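Local atomic coordinates of alcohol dehydrogenase IV (Corynebacterium glutamicum, PDB entry 3IV7), a protein that probably acts as an NAD-dependent maleylacetate reductase or alcohol dehydrogenase of the iron-containing alcohol dehydrogenase family. Residues A137-G142 with I244-G249; F252-A257 with K306-Y311; T262-V267 with E293-L298; E320-T325 with R344-A349. All blocks are in the same frame, centred on the assembly; numbering follows the deposited sequence.

Interaction 1 (A137-G142 with I244-G249); sequences ARKTTG and ICHTLG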
loop_
_atom_site.group_PDB
_atom_site.type_symbol
_atom_site.label_atom_id
_atom_site.label_comp_id
_atom_site.label_asym_id
_atom_site.label_seq_id
_atom_site.Cartn_x
_atom_site.Cartn_y
_atom_site.Cartn_z
ATOM N N ALA A 137 -27.932 19.773 -13.715
ATOM C CA ALA A 137 -28.136 20.127 -12.294
ATOM C C ALA A 137 -28.011 18.926 -11.364
ATOM O O ALA A 137 -28.609 18.896 -10.306
ATOM C CB ALA A 137 -29.519 20.809 -12.104
ATOM N N ARG A 138 -27.214 17.951 -11.746
ATOM C CA ARG A 138 -27.056 16.750 -10.952
ATOM C C ARG A 138 -25.612 16.360 -10.946
ATOM O O ARG A 138 -25.003 16.241 -12.000
ATOM C CB ARG A 138 -27.917 15.624 -11.570
ATOM C CG ARG A 138 -27.695 14.207 -11.015
ATOM C CD ARG A 138 -28.809 13.323 -11.513
ATOM N NE ARG A 138 -28.605 11.893 -11.321
ATOM C CZ ARG A 138 -27.962 11.092 -12.174
ATOM N NH1 ARG A 138 -27.318 11.587 -13.230
ATOM N NH2 ARG A 138 -27.936 9.789 -11.953
ATOM N N LYS A 139 -25.054 16.196 -9.744
ATOM C CA LYS A 139 -23.690 15.819 -9.575
ATOM C C LYS A 139 -23.654 14.357 -9.225
ATOM O O LYS A 139 -24.387 13.915 -8.371
ATOM C CB LYS A 139 -23.078 16.656 -8.431
ATOM C CG LYS A 139 -21.721 16.174 -7.929
ATOM C CD LYS A 139 -20.579 16.543 -8.849
ATOM C CE LYS A 139 -19.221 16.336 -8.161
ATOM N NZ LYS A 139 -19.023 14.927 -7.747
ATOM N N THR A 140 -22.842 13.585 -9.907
ATOM C CA THR A 140 -22.649 12.202 -9.506
ATOM C C THR A 140 -21.193 11.875 -9.552
ATOM O O THR A 140 -20.396 12.644 -10.107
ATOM C CB THR A 140 -23.457 11.205 -10.412
ATOM O OG1 THR A 140 -22.839 11.117 -11.678
ATOM C CG2 THR A 140 -24.902 11.665 -10.572
ATOM N N THR A 141 -20.838 10.754 -8.927
ATOM C CA THR A 141 -19.487 10.266 -8.915
ATOM C C THR A 141 -19.479 8.816 -9.294
ATOM O O THR A 141 -20.453 8.093 -9.091
ATOM C CB THR A 141 -18.842 10.342 -7.502
ATOM O OG1 THR A 141 -19.654 9.613 -6.579
ATOM C CG2 THR A 141 -18.698 11.791 -7.047
ATOM N N GLY A 142 -18.385 8.385 -9.843
ATOM C CA GLY A 142 -18.247 7.015 -10.230
ATOM C C GLY A 142 -16.812 6.614 -10.143
ATOM O O GLY A 142 -15.957 7.417 -9.779
ATOM N N ILE A 244 -23.080 11.351 3.487
ATOM C CA ILE A 244 -23.647 12.589 4.011
ATOM C C ILE A 244 -23.033 13.800 3.285
ATOM O O ILE A 244 -23.758 14.646 2.733
ATOM C CB ILE A 244 -23.386 12.731 5.506
ATOM C CG1 ILE A 244 -24.220 11.723 6.299
ATOM C CG2 ILE A 244 -23.688 14.154 5.956
ATOM C CD1 ILE A 244 -23.856 11.640 7.761
ATOM N N CYS A 245 -21.704 13.858 3.238
ATOM C CA CYS A 245 -21.021 14.989 2.607
ATOM C C CYS A 245 -21.311 15.144 1.125
ATOM O O CYS A 245 -21.424 16.278 0.623
ATOM C CB CYS A 245 -19.527 14.910 2.879
ATOM S SG CYS A 245 -19.177 15.156 4.659
ATOM N N HIS A 246 -21.455 14.014 0.416
ATOM C CA HIS A 246 -21.801 14.041 -0.997
ATOM C C HIS A 246 -23.176 14.722 -1.173
ATOM O O HIS A 246 -23.318 15.584 -2.001
ATOM C CB HIS A 246 -21.805 12.611 -1.582
ATOM C CG HIS A 246 -22.007 12.553 -3.070
ATOM N ND1 HIS A 246 -23.125 11.980 -3.648
ATOM C CD2 HIS A 246 -21.220 12.962 -4.098
ATOM C CE1 HIS A 246 -23.012 12.036 -4.965
ATOM N NE2 HIS A 246 -21.872 12.639 -5.262
ATOM N N THR A 247 -24.155 14.325 -0.371
ATOM C CA THR A 247 -25.492 14.973 -0.369
ATOM C C THR A 247 -25.386 16.461 -0.052
ATOM O O THR A 247 -25.973 17.289 -0.747
ATOM C CB THR A 247 -26.426 14.340 0.677
ATOM O OG1 THR A 247 -26.664 12.971 0.359
ATOM C CG2 THR A 247 -27.782 15.089 0.752
ATOM N N LEU A 248 -24.617 16.811 0.994
ATOM C CA LEU A 248 -24.546 18.209 1.423
ATOM C C LEU A 248 -23.847 19.079 0.363
ATOM O O LEU A 248 -24.256 20.213 0.127
ATOM C CB LEU A 248 -23.886 18.346 2.812
ATOM C CG LEU A 248 -24.645 17.778 4.041
ATOM C CD1 LEU A 248 -23.839 17.961 5.337
ATOM C CD2 LEU A 248 -26.019 18.416 4.194
ATOM N N GLY A 249 -22.828 18.528 -0.294
ATOM C CA GLY A 249 -22.119 19.237 -1.379
ATOM C C GLY A 249 -22.917 19.261 -2.678
ATOM O O GLY A 249 -22.947 20.261 -3.377
#
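His246 reaches from helix 240-250 across to strand 138-143, and its imidazole is the group that spans the gap. Its CG stands anti to the backbone N (chi1 -174°), which carries the ring out from the helix so that NE2 and CE1 face the strand. His246 NE2 lies 3.7 Å from Thr141 CG2, the methyl approaching the ring obliquely. Thr141 OG1 is 4.0 Å from His246 NE2, too far for a hydrogen bond. At the ring edge, near its plane, Thr140 CA comes within 4.3 Å of His246 NE2, while Thr140 CB is directed away from the helix. Lys139 starts toward the helix and is bent at CB-CG (chi2 77°) and again at its end, leaving NZ 4.4 Å from His246 NE2. Strand 138-143 pairs with strand 130-135 in a hairpin of the N-terminal part, and His246 brings a C-terminal helix against it. Chemically it is a light touch: NE2 is covered by the strand yet has no polar partner in the model, and the two parts meet here through van der Waals packing, without a directional bond.

Interaction 2 (F252-A257 with K306-Y311); sequences FNLPHA and KRLSDY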
loop_
_atom_site.group_PDB
_atom_site.type_symbol
_atom_site.label_atom_id
_atom_site.label_comp_id
_atom_site.label_asym_id
_atom_site.label_seq_id
_atom_site.Cartn_x
_atom_site.Cartn_y
_atom_site.Cartn_z
ATOM N N PHE A 252 -27.071 20.621 -1.587
ATOM C CA PHE A 252 -27.168 21.911 -0.888
ATOM C C PHE A 252 -26.023 22.828 -1.178
ATOM O O PHE A 252 -25.941 23.901 -0.624
ATOM C CB PHE A 252 -27.282 21.676 0.606
ATOM C CG PHE A 252 -28.480 20.913 0.983
ATOM C CD1 PHE A 252 -28.463 19.535 0.979
ATOM C CD2 PHE A 252 -29.646 21.559 1.304
ATOM C CE1 PHE A 252 -29.570 18.828 1.311
ATOM C CE2 PHE A 252 -30.762 20.849 1.634
ATOM C CZ PHE A 252 -30.720 19.482 1.652
ATOM N N ASN A 253 -25.116 22.384 -2.027
ATOM C CA ASN A 253 -23.947 23.172 -2.405
ATOM C C ASN A 253 -23.179 23.783 -1.232
ATOM O O ASN A 253 -22.693 24.901 -1.317
ATOM C CB ASN A 253 -24.337 24.264 -3.408
ATOM C CG ASN A 253 -23.112 24.801 -4.204
ATOM O OD1 ASN A 253 -22.160 24.064 -4.487
ATOM N ND2 ASN A 253 -23.148 26.075 -4.546
ATOM N N LEU A 254 -23.034 23.030 -0.143
ATOM C CA LEU A 254 -22.239 23.520 0.996
ATOM C C LEU A 254 -20.770 23.410 0.608
ATOM O O LEU A 254 -20.428 22.598 -0.225
ATOM C CB LEU A 254 -22.519 22.703 2.263
ATOM C CG LEU A 254 -23.926 22.752 2.832
ATOM C CD1 LEU A 254 -23.947 22.130 4.245
ATOM C CD2 LEU A 254 -24.440 24.183 2.848
ATOM N N PRO A 255 -19.904 24.254 1.193
ATOM C CA PRO A 255 -18.481 24.201 0.809
ATOM C C PRO A 255 -17.859 22.859 1.202
ATOM O O PRO A 255 -18.127 22.344 2.288
ATOM C CB PRO A 255 -17.854 25.373 1.576
ATOM C CG PRO A 255 -18.895 25.870 2.484
ATOM C CD PRO A 255 -20.216 25.438 1.994
ATOM N N HIS A 256 -17.038 22.321 0.309
ATOM C CA HIS A 256 -16.550 20.972 0.415
ATOM C C HIS A 256 -15.699 20.676 1.674
ATOM O O HIS A 256 -16.087 19.878 2.466
ATOM C CB HIS A 256 -15.783 20.600 -0.853
ATOM C CG HIS A 256 -15.170 19.242 -0.805
ATOM N ND1 HIS A 256 -15.828 18.122 -1.257
ATOM C CD2 HIS A 256 -13.977 18.812 -0.318
ATOM C CE1 HIS A 256 -15.048 17.059 -1.097
ATOM N NE2 HIS A 256 -13.917 17.451 -0.536
ATOM N N ALA A 257 -14.538 21.322 1.817
ATOM C CA ALA A 257 -13.614 21.006 2.926
ATOM C C ALA A 257 -14.260 21.255 4.302
ATOM O O ALA A 257 -14.180 20.410 5.202
ATOM C CB ALA A 257 -12.279 21.838 2.774
ATOM N N LYS A 306 -16.853 24.345 12.942
ATOM C CA LYS A 306 -17.718 23.861 14.030
ATOM C C LYS A 306 -19.182 23.530 13.694
ATOM O O LYS A 306 -19.775 22.666 14.338
ATOM C CB LYS A 306 -17.673 24.836 15.206
ATOM C CG LYS A 306 -16.325 24.800 16.007
ATOM N N ARG A 307 -19.781 24.223 12.744
ATOM C CA ARG A 307 -21.214 24.071 12.551
ATOM C C ARG A 307 -21.661 24.390 11.123
ATOM O O ARG A 307 -21.191 25.376 10.510
ATOM C CB ARG A 307 -21.958 24.946 13.560
ATOM C CG ARG A 307 -21.718 26.435 13.381
ATOM C CD ARG A 307 -22.371 27.274 14.510
ATOM N NE ARG A 307 -21.632 27.142 15.768
ATOM C CZ ARG A 307 -20.462 27.748 16.034
ATOM N NH1 ARG A 307 -19.851 28.514 15.113
ATOM N NH2 ARG A 307 -19.882 27.570 17.221
ATOM N N LEU A 308 -22.554 23.561 10.581
ATOM C CA LEU A 308 -22.971 23.724 9.179
ATOM C C LEU A 308 -23.795 24.992 8.969
ATOM O O LEU A 308 -23.855 25.519 7.835
ATOM C CB LEU A 308 -23.715 22.482 8.668
ATOM C CG LEU A 308 -22.925 21.154 8.755
ATOM C CD1 LEU A 308 -23.853 19.975 8.543
ATOM C CD2 LEU A 308 -21.784 21.136 7.759
ATOM N N SER A 309 -24.404 25.506 10.047
ATOM C CA SER A 309 -25.108 26.769 9.991
ATOM C C SER A 309 -24.182 27.923 9.554
ATOM O O SER A 309 -24.650 28.897 9.046
ATOM C CB SER A 309 -25.761 27.124 11.352
ATOM O OG SER A 309 -24.781 27.368 12.347
ATOM N N ASP A 310 -22.885 27.812 9.803
ATOM C CA ASP A 310 -21.951 28.831 9.350
ATOM C C ASP A 310 -21.871 28.922 7.808
ATOM O O ASP A 310 -21.378 29.911 7.292
ATOM C CB ASP A 310 -20.557 28.574 9.891
ATOM C CG ASP A 310 -20.378 29.044 11.327
ATOM O OD1 ASP A 310 -21.316 29.636 11.924
ATOM O OD2 ASP A 310 -19.283 28.826 11.859
ATOM N N TYR A 311 -22.349 27.883 7.097
ATOM C CA TYR A 311 -22.279 27.825 5.623
ATOM C C TYR A 311 -23.651 27.880 4.987
ATOM O O TYR A 311 -23.804 27.606 3.814
ATOM C CB TYR A 311 -21.494 26.561 5.179
ATOM C CG TYR A 311 -20.282 26.380 6.038
ATOM C CD1 TYR A 311 -19.269 27.325 6.030
ATOM C CD2 TYR A 311 -20.228 25.384 6.994
ATOM C CE1 TYR A 311 -18.194 27.229 6.877
ATOM C CE2 TYR A 311 -19.139 25.275 7.860
ATOM C CZ TYR A 311 -18.155 26.207 7.819
ATOM O OH TYR A 311 -17.117 26.133 8.699
#
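Tyr311 lies against Pro255, and its side chain can be followed outward from the backbone. Tyr311 CB touches the proline first, 3.6 Å from Pro255 CD. At the next position, Tyr311 CG is 3.8 Å from Pro255 CG. Tyr311 CD1 keeps in touch with the same proline atom, at 3.9 Å from Pro255 CG, and beyond it the ring leaves the proline. With chi1 at -43° the phenol is set beside its own backbone N, and the ring runs on past helix 256-271, where CE2 packs near Thr262 OG1 and Gln258 also touches the side chain. Pro255 CG approaches the ring obliquely, whereas Asp310 CB lies 3.9 Å above the plane of the Tyr311 ring, over its centre. Next to the proline in the chain, Leu254 completes the contact with its two branches: CD2 rests 3.6 Å from Tyr311 O, and CD1 meets Leu308 CD2 at 4.2 Å. A short 3-10 segment, 308-310, leads into Tyr311, and Arg307 NH1 and Asp310 OD2 make a salt bridge whose hydrogen bond is weak. Pro255 is the N-cap residue of helix 256-271, and its carbonyl oxygen accepts a hydrogen bond from Thr259 OG1. The loop after helix 291-301 is thus packed against the start of helix 256-271 by van der Waals contacts, mostly between apolar groups, one of them a methyl against a backbone carbonyl.

Interaction 3 (T262-V267 with E293-L298); sequences TVLPYV and EGLQRL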
loop_
_atom_site.group_PDB
_atom_site.type_symbol
_atom_site.label_atom_id
_atom_site.label_comp_id
_atom_site.label_asym_id
_atom_site.label_seq_id
_atom_site.Cartn_x
_atom_site.Cartn_y
_atom_site.Cartn_z
ATOM N N THR A 262 -16.648 19.593 9.359
ATOM C CA THR A 262 -17.730 19.738 10.320
ATOM C C THR A 262 -18.441 18.425 10.622
ATOM O O THR A 262 -18.702 18.110 11.772
ATOM C CB THR A 262 -18.760 20.760 9.837
ATOM O OG1 THR A 262 -18.113 22.020 9.623
ATOM C CG2 THR A 262 -19.919 20.923 10.872
ATOM N N VAL A 263 -18.723 17.655 9.583
ATOM C CA VAL A 263 -19.506 16.431 9.726
ATOM C C VAL A 263 -18.745 15.283 10.423
ATOM O O VAL A 263 -19.343 14.501 11.193
ATOM C CB VAL A 263 -20.033 15.972 8.353
ATOM C CG1 VAL A 263 -20.601 14.570 8.437
ATOM C CG2 VAL A 263 -21.093 16.964 7.848
ATOM N N LEU A 264 -17.432 15.202 10.171
ATOM C CA LEU A 264 -16.592 14.107 10.670
ATOM C C LEU A 264 -16.764 13.748 12.150
ATOM O O LEU A 264 -17.027 12.596 12.471
ATOM C CB LEU A 264 -15.121 14.389 10.352
ATOM C CG LEU A 264 -14.097 13.373 10.908
ATOM C CD1 LEU A 264 -14.403 11.947 10.440
ATOM C CD2 LEU A 264 -12.661 13.798 10.521
ATOM N N PRO A 265 -16.623 14.728 13.063
ATOM C CA PRO A 265 -16.745 14.336 14.474
ATOM C C PRO A 265 -18.094 13.747 14.847
ATOM O O PRO A 265 -18.179 12.936 15.772
ATOM C CB PRO A 265 -16.528 15.637 15.211
ATOM C CG PRO A 265 -16.875 16.734 14.150
ATOM C CD PRO A 265 -16.380 16.177 12.905
ATOM N N TYR A 266 -19.144 14.166 14.152
ATOM C CA TYR A 266 -20.507 13.660 14.407
ATOM C C TYR A 266 -20.663 12.213 13.906
ATOM O O TYR A 266 -21.259 11.373 14.588
ATOM C CB TYR A 266 -21.578 14.631 13.799
ATOM C CG TYR A 266 -21.472 15.972 14.455
ATOM C CD1 TYR A 266 -21.969 16.168 15.744
ATOM C CD2 TYR A 266 -20.718 16.976 13.891
ATOM C CE1 TYR A 266 -21.753 17.322 16.413
ATOM C CE2 TYR A 266 -20.524 18.152 14.534
ATOM C CZ TYR A 266 -21.036 18.325 15.811
ATOM O OH TYR A 266 -20.839 19.514 16.480
ATOM N N VAL A 267 -20.053 11.901 12.768
ATOM C CA VAL A 267 -20.086 10.511 12.264
ATOM C C VAL A 267 -19.210 9.639 13.143
ATOM O O VAL A 267 -19.576 8.513 13.462
ATOM C CB VAL A 267 -19.669 10.404 10.843
ATOM C CG1 VAL A 267 -19.683 8.934 10.411
ATOM C CG2 VAL A 267 -20.599 11.269 9.940
ATOM N N GLU A 293 -11.755 11.709 21.654
ATOM C CA GLU A 293 -10.993 12.720 22.381
ATOM C C GLU A 293 -9.771 13.124 21.544
ATOM O O GLU A 293 -9.381 14.265 21.538
ATOM C CB GLU A 293 -10.603 12.269 23.804
ATOM C CG GLU A 293 -9.476 11.288 23.904
ATOM C CD GLU A 293 -9.256 10.778 25.363
ATOM O OE1 GLU A 293 -10.261 10.464 26.043
ATOM O OE2 GLU A 293 -8.080 10.687 25.807
ATOM N N GLY A 294 -9.205 12.184 20.809
ATOM C CA GLY A 294 -8.120 12.502 19.913
ATOM C C GLY A 294 -8.584 13.489 18.851
ATOM O O GLY A 294 -7.930 14.498 18.614
ATOM N N LEU A 295 -9.706 13.190 18.198
ATOM C CA LEU A 295 -10.232 14.082 17.184
ATOM C C LEU A 295 -10.574 15.456 17.791
ATOM O O LEU A 295 -10.264 16.476 17.202
ATOM C CB LEU A 295 -11.458 13.489 16.481
ATOM C CG LEU A 295 -12.089 14.384 15.383
ATOM C CD1 LEU A 295 -11.021 14.759 14.310
ATOM C CD2 LEU A 295 -13.257 13.664 14.747
ATOM N N GLN A 296 -11.199 15.462 18.973
ATOM C CA GLN A 296 -11.608 16.716 19.620
ATOM C C GLN A 296 -10.405 17.586 20.017
ATOM O O GLN A 296 -10.437 18.803 19.836
ATOM C CB GLN A 296 -12.511 16.446 20.825
ATOM C CG GLN A 296 -13.898 15.907 20.478
ATOM C CD GLN A 296 -14.735 16.866 19.628
ATOM O OE1 GLN A 296 -14.685 16.826 18.396
ATOM N NE2 GLN A 296 -15.583 17.661 20.288
ATOM N N ARG A 297 -9.340 16.958 20.523
ATOM C CA ARG A 297 -8.111 17.678 20.835
ATOM C C ARG A 297 -7.482 18.267 19.598
ATOM O O ARG A 297 -6.930 19.363 19.649
ATOM C CB ARG A 297 -7.101 16.767 21.509
ATOM C CG ARG A 297 -7.470 16.421 22.886
ATOM C CD ARG A 297 -6.512 15.452 23.511
ATOM N NE ARG A 297 -6.987 15.025 24.834
ATOM C CZ ARG A 297 -6.350 14.174 25.631
ATOM N NH1 ARG A 297 -5.183 13.653 25.266
ATOM N NH2 ARG A 297 -6.874 13.856 26.809
ATOM N N LEU A 298 -7.499 17.525 18.498
ATOM C CA LEU A 298 -6.981 18.047 17.258
ATOM C C LEU A 298 -7.795 19.245 16.834
ATOM O O LEU A 298 -7.232 20.330 16.531
ATOM C CB LEU A 298 -6.989 16.993 16.169
ATOM C CG LEU A 298 -6.636 17.485 14.768
ATOM C CD1 LEU A 298 -5.215 18.082 14.714
ATOM C CD2 LEU A 298 -6.776 16.316 13.809
#
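Leu295 drives one methyl, CD2, into helix 256-271 at Pro265. Leu295 CD2 is 3.6 Å from Pro265 CA and 3.8 Å from Pro265 CB. A second residue receives it too, since Leu264 CG lies 3.9 Å from Leu295 CD2. Both leucines have CG anti to the backbone N (chi1 176° for Leu264 and 180° for Leu295), which extends each branch point from its helix toward the space between. Beside them the amide of Gln296 brings OE1 to 3.9 Å from Pro265 CB; the side chain bends at CB-CG to do so, and its oxygen is hydrogen-bonded to Arg299 NH1 on the same helix. One shell farther out, helix 164-181 supports both leucines, Ile179 touching Leu264 and Leu175 touching Leu295. The backbone also shapes the site. Proline brings no N-H to its helix, and neither residue 265 nor 266 is bonded to the turn before in the regular way, so helix 256-271 is kinked where Leu295 arrives; Tyr266 N instead makes a weak i to i-3 bond to Val263 O. The two helical segments run nearly antiparallel, at 157°, with their axes 10.6 Å apart. The contact is a buried antiparallel helix pair within the all-helical C-terminal domain of the iron-containing alcohol dehydrogenase fold.

Interaction 4 (E320-T325 with R344-A349); sequences EAVDVT and RLLEAA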
loop_
_atom_site.group_PDB
_atom_site.type_symbol
_atom_site.label_atom_id
_atom_site.label_comp_id
_atom_site.label_asym_id
_atom_site.label_seq_id
_atom_site.Cartn_x
_atom_site.Cartn_y
_atom_site.Cartn_z
ATOM N N GLU A 320 -34.760 16.554 3.742
ATOM C CA GLU A 320 -34.362 16.240 2.386
ATOM C C GLU A 320 -32.971 15.568 2.361
ATOM O O GLU A 320 -32.766 14.560 1.647
ATOM C CB GLU A 320 -34.340 17.505 1.543
ATOM C CG GLU A 320 -33.926 17.283 0.068
ATOM C CD GLU A 320 -33.892 18.589 -0.731
ATOM O OE1 GLU A 320 -34.212 19.659 -0.147
ATOM O OE2 GLU A 320 -33.536 18.547 -1.936
ATOM N N ALA A 321 -32.015 16.130 3.107
ATOM C CA ALA A 321 -30.704 15.562 3.149
ATOM C C ALA A 321 -30.826 14.104 3.527
ATOM O O ALA A 321 -30.147 13.252 2.962
ATOM C CB ALA A 321 -29.801 16.313 4.167
ATOM N N VAL A 322 -31.634 13.848 4.543
ATOM C CA VAL A 322 -31.869 12.502 5.036
ATOM C C VAL A 322 -32.535 11.629 3.985
ATOM O O VAL A 322 -32.100 10.497 3.746
ATOM C CB VAL A 322 -32.712 12.530 6.275
ATOM C CG1 VAL A 322 -33.220 11.171 6.586
ATOM C CG2 VAL A 322 -31.880 13.127 7.444
ATOM N N ASP A 323 -33.563 12.161 3.333
ATOM C CA ASP A 323 -34.201 11.460 2.198
ATOM C C ASP A 323 -33.223 10.934 1.179
ATOM O O ASP A 323 -33.308 9.788 0.790
ATOM C CB ASP A 323 -35.147 12.371 1.461
ATOM C CG ASP A 323 -36.501 12.081 1.745
ATOM O OD1 ASP A 323 -36.953 10.972 1.362
ATOM O OD2 ASP A 323 -37.146 12.930 2.364
ATOM N N VAL A 324 -32.343 11.821 0.718
ATOM C CA VAL A 324 -31.379 11.529 -0.316
ATOM C C VAL A 324 -30.252 10.590 0.108
ATOM O O VAL A 324 -29.683 9.870 -0.721
ATOM C CB VAL A 324 -30.729 12.833 -0.788
ATOM C CG1 VAL A 324 -29.525 12.537 -1.679
ATOM C CG2 VAL A 324 -31.766 13.694 -1.506
ATOM N N THR A 325 -29.920 10.612 1.383
ATOM C CA THR A 325 -28.767 9.896 1.888
ATOM C C THR A 325 -29.062 8.534 2.499
ATOM O O THR A 325 -28.225 7.628 2.436
ATOM C CB THR A 325 -28.072 10.722 2.963
ATOM O OG1 THR A 325 -27.658 11.957 2.398
ATOM C CG2 THR A 325 -26.847 9.963 3.520
ATOM N N ARG A 344 -30.998 13.443 13.618
ATOM C CA ARG A 344 -30.368 13.937 14.870
ATOM C C ARG A 344 -28.893 14.247 14.645
ATOM O O ARG A 344 -28.364 15.218 15.178
ATOM C CB ARG A 344 -30.518 12.921 16.008
ATOM C CG ARG A 344 -29.939 13.393 17.378
ATOM C CD ARG A 344 -30.818 14.427 18.005
ATOM N NE ARG A 344 -30.226 15.037 19.193
ATOM C CZ ARG A 344 -29.368 16.049 19.173
ATOM N NH1 ARG A 344 -28.928 16.542 18.013
ATOM N NH2 ARG A 344 -28.911 16.543 20.315
ATOM N N LEU A 345 -28.234 13.411 13.867
ATOM C CA LEU A 345 -26.841 13.626 13.540
ATOM C C LEU A 345 -26.677 14.965 12.820
ATOM O O LEU A 345 -25.822 15.772 13.193
ATOM C CB LEU A 345 -26.311 12.486 12.679
ATOM C CG LEU A 345 -24.845 12.551 12.298
ATOM C CD1 LEU A 345 -24.306 11.122 11.953
ATOM C CD2 LEU A 345 -24.605 13.530 11.144
ATOM N N LEU A 346 -27.492 15.194 11.795
ATOM C CA LEU A 346 -27.416 16.440 11.037
ATOM C C LEU A 346 -27.821 17.690 11.883
ATOM O O LEU A 346 -27.322 18.776 11.640
ATOM C CB LEU A 346 -28.249 16.353 9.764
ATOM C CG LEU A 346 -27.659 15.479 8.655
ATOM C CD1 LEU A 346 -28.596 15.468 7.426
ATOM C CD2 LEU A 346 -26.291 15.955 8.280
ATOM N N GLU A 347 -28.727 17.517 12.853
ATOM C CA GLU A 347 -29.076 18.613 13.786
ATOM C C GLU A 347 -27.875 19.002 14.612
ATOM O O GLU A 347 -27.633 20.177 14.843
ATOM C CB GLU A 347 -30.192 18.202 14.743
ATOM C CG GLU A 347 -31.512 18.056 14.126
ATOM C CD GLU A 347 -32.491 17.347 15.044
ATOM O OE1 GLU A 347 -32.364 17.492 16.290
ATOM O OE2 GLU A 347 -33.373 16.641 14.519
ATOM N N ALA A 348 -27.127 18.009 15.070
ATOM C CA ALA A 348 -25.914 18.259 15.864
ATOM C C ALA A 348 -24.860 18.996 15.050
ATOM O O ALA A 348 -24.237 19.941 15.547
ATOM C CB ALA A 348 -25.345 16.947 16.415
ATOM N N ALA A 349 -24.648 18.552 13.808
ATOM C CA ALA A 349 -23.673 19.176 12.921
ATOM C C ALA A 349 -24.112 20.585 12.528
ATOM O O ALA A 349 -23.283 21.454 12.346
ATOM C CB ALA A 349 -23.440 18.331 11.683
#
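Leu346 sends a single methyl group across to helix 318-326, and everything tight in this contact gathers round it. Leu346 CD1 lies 3.6 Å from Ala321 CB, with the small alanine letting the leucine come close to the helix. Leu346 CD1 is also 4.0 Å from Val322 CG2, so it fits between neighbouring side chains of helix 318-326. Leu346 has CG beside its backbone N (chi1 -73°), and CD1 is then fully extended from CA (chi2 180°), which gives the residue its reach. Its other branch is used as well: CD2 packs on Ile244 of helix 240-250, so the leucine joins three helices. Behind the contact, Phe252 lies against Ala321, and Leu342 and Ser343 cover Val322 from the other helix. Thr325, one turn along from Ala321, is probably hydrogen-bonded through OG1 to Thr247 OG1 of helix 240-250.

The outer side is far looser. Glu320 and Asp323 are exposed, and Asp323 forms a salt bridge with Arg339 at the start of helix 339-351. On that helix Arg344 NH1 faces Glu347 OE1 at a long 4.0 Å, with the oxygen well out of the guanidinium plane, so any attraction is electrostatic and no N-H points at the oxygen. Arg344 has a further salt bridge to Glu353. The chemistry is thus divided: one leucine methyl supplies the close apolar packing between these two helices, while charged groups at the margin pair among themselves or with residues beyond the contact and take no part in the leucine packing.

Overall arrangement
Along the chain the contacts come in the order 1, 2, 3, 4, except that interaction 3 falls within the span between the two segments of interaction 2. Interactions 2 and 3 share helix 256-271, which directly follows the helix 240-250 of interaction 1, and their centres are about 16 Å apart. Leu308 N bonds to Ala349 O, tying interaction 2 to interaction 4, about 13 Å away between centres. Tyr266 packs on Ala348 and Ala349 to join interactions 3 and 4. Interactions 2 to 4 thus knit the C-terminal helices into one body, whereas interaction 1 brings a hairpin from the N-terminal part against it.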